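Local atomic coordinates of mite allergen Der p 5 (Dermatophagoides pteronyssinus, PDB entry 3MQ1), a protein that acts as an IgE-binding house dust mite allergen and self-associates into homodimers, three of which can assemble into a larger oligomer. Residues 53-57 / 84-88. Sequence-based numbering, arbitrary orientation.
Sequences IDGVR and GDILE
Arg-57 reaches from helix 36-63 to two acids about one turn apart on helix 71-99, Asp-85 and Glu-88, and ties together a four-residue salt-bridge network. Its guanidinium grips Asp-85 side-on: Arg-57 NE (3.1 Å) and Arg-57 NH2 (3.0 Å) both donate to Asp-85 OD1, which lies in the guanidinium plane and is met nearly along its C-O axis. The two flat groups are almost coplanar, 15° apart. Arg-57 NH2 also donates to Glu-88 OE1 at 2.7 Å, this oxygen being tilted from the guanidinium plane. At the remaining nitrogen, Arg-57 NH1 turns back to Asp-54 on its own helix, using the anti lone pair of Asp-54 OD1 at 3.2 Å. An extended start to the arginine chain followed by a bend at chi3 (-61°) brings the group within bonding distance of all three carboxylates, two of them meeting it in its plane. Asp-54 OD1 and Glu-88 OE2 are 2.7 Å apart.

Beside this polar cluster, Ile-53 makes the apolar part of the contact. Its CG2 touches the carbonyl oxygen of Gly-84, where the CA atoms of Ile-53 and Gly-84 come within 6.0 Å, while Ile-53 CD1 packs 3.7 Å from Leu-87 CG and also touches the CB of Glu-88. Ile-53 also touches Leu-91, further along helix 71-99, and Leu-87 also packs on Ile-9 of the second subunit.

The two helices run antiparallel (166°) in the three-helix chain, and the segment 84-88 falls within an immunodominant conformational IgE-binding epitope. With one cation bonded to three carboxylates, the cluster carries a formal excess of negative charge, part of which a shared proton may offset; Arg-57 probably neutralises the three acids in part, and it links the two helices beside the apolar Ile-53/Leu-87 contact.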
loop_
_atom_site.group_PDB
_atom_site.type_symbol
_atom_site.label_atom_id
_atom_site.label_comp_id
_atom_site.label_asym_id
_atom_site.label_seq_id
_atom_site.Cartn_x
_atom_site.Cartn_y
_atom_site.Cartn_z
ATOM N N ILE B 53 17.586 4.377 -24.267
ATOM C CA ILE B 53 16.796 4.526 -23.052
ATOM C C ILE B 53 16.445 5.989 -22.804
ATOM O O ILE B 53 15.338 6.308 -22.372
ATOM C CB ILE B 53 17.541 3.973 -21.825
ATOM C CG1 ILE B 53 17.897 2.501 -22.039
ATOM C CG2 ILE B 53 16.701 4.147 -20.571
ATOM C CD1 ILE B 53 18.601 1.870 -20.859
ATOM N N ASP B 54 17.400 6.873 -23.076
ATOM C CA ASP B 54 17.177 8.308 -22.944
ATOM C C ASP B 54 16.050 8.764 -23.861
ATOM O O ASP B 54 15.100 9.412 -23.420
ATOM C CB ASP B 54 18.455 9.083 -23.274
ATOM C CG ASP B 54 19.498 8.983 -22.180
ATOM O OD1 ASP B 54 19.125 8.678 -21.028
ATOM O OD2 ASP B 54 20.690 9.218 -22.470
ATOM N N GLY B 55 16.163 8.421 -25.139
ATOM C CA GLY B 55 15.170 8.805 -26.126
ATOM C C GLY B 55 13.792 8.269 -25.800
ATOM O O GLY B 55 12.806 9.007 -25.828
ATOM N N VAL B 56 13.725 6.979 -25.488
ATOM C CA VAL B 56 12.461 6.332 -25.155
ATOM C C VAL B 56 11.789 7.005 -23.962
ATOM O O VAL B 56 10.570 7.175 -23.943
ATOM C CB VAL B 56 12.656 4.834 -24.852
ATOM C CG1 VAL B 56 11.334 4.193 -24.460
ATOM C CG2 VAL B 56 13.260 4.126 -26.055
ATOM N N ARG B 57 12.587 7.388 -22.971
ATOM C CA ARG B 57 12.061 8.075 -21.797
ATOM C C ARG B 57 11.384 9.377 -22.201
ATOM O O ARG B 57 10.274 9.674 -21.758
ATOM C CB ARG B 57 13.171 8.361 -20.785
ATOM C CG ARG B 57 12.697 9.148 -19.572
ATOM C CD ARG B 57 13.852 9.553 -18.669
ATOM N NE ARG B 57 14.574 8.397 -18.147
ATOM C CZ ARG B 57 15.717 7.942 -18.647
ATOM N NH1 ARG B 57 16.278 8.548 -19.685
ATOM N NH2 ARG B 57 16.302 6.883 -18.108
ATOM N N GLY B 84 13.213 1.604 -17.373
ATOM C CA GLY B 84 14.225 2.267 -18.174
ATOM C C GLY B 84 15.292 2.897 -17.302
ATOM O O GLY B 84 16.472 2.904 -17.654
ATOM N N ASP B 85 14.875 3.427 -16.157
ATOM C CA ASP B 85 15.802 4.036 -15.211
ATOM C C ASP B 85 16.755 2.996 -14.629
ATOM O O ASP B 85 17.973 3.152 -14.698
ATOM C CB ASP B 85 15.040 4.741 -14.086
ATOM C CG ASP B 85 14.268 5.952 -14.575
ATOM O OD1 ASP B 85 14.552 6.429 -15.692
ATOM O OD2 ASP B 85 13.379 6.428 -13.838
ATOM N N ILE B 86 16.191 1.935 -14.059
ATOM C CA ILE B 86 16.987 0.873 -13.454
ATOM C C ILE B 86 18.002 0.298 -14.437
ATOM O O ILE B 86 19.189 0.194 -14.127
ATOM C CB ILE B 86 16.099 -0.267 -12.921
ATOM C CG1 ILE B 86 15.184 0.247 -11.808
ATOM C CG2 ILE B 86 16.956 -1.418 -12.416
ATOM C CD1 ILE B 86 14.311 -0.823 -11.191
ATOM N N LEU B 87 17.525 -0.076 -15.620
ATOM C CA LEU B 87 18.390 -0.628 -16.656
ATOM C C LEU B 87 19.571 0.293 -16.937
ATOM O O LEU B 87 20.725 -0.130 -16.891
ATOM C CB LEU B 87 17.597 -0.871 -17.941
ATOM C CG LEU B 87 18.399 -1.371 -19.145
ATOM C CD1 LEU B 87 19.175 -2.630 -18.790
ATOM C CD2 LEU B 87 17.485 -1.616 -20.336
ATOM N N GLU B 88 19.273 1.556 -17.226
ATOM C CA GLU B 88 20.309 2.536 -17.528
ATOM C C GLU B 88 21.236 2.743 -16.335
ATOM O O GLU B 88 22.440 2.939 -16.501
ATOM C CB GLU B 88 19.682 3.868 -17.943
ATOM C CG GLU B 88 20.688 4.901 -18.420
ATOM C CD GLU B 88 20.048 6.237 -18.731
ATOM O OE1 GLU B 88 18.973 6.527 -18.166
ATOM O OE2 GLU B 88 20.620 7.000 -19.536
#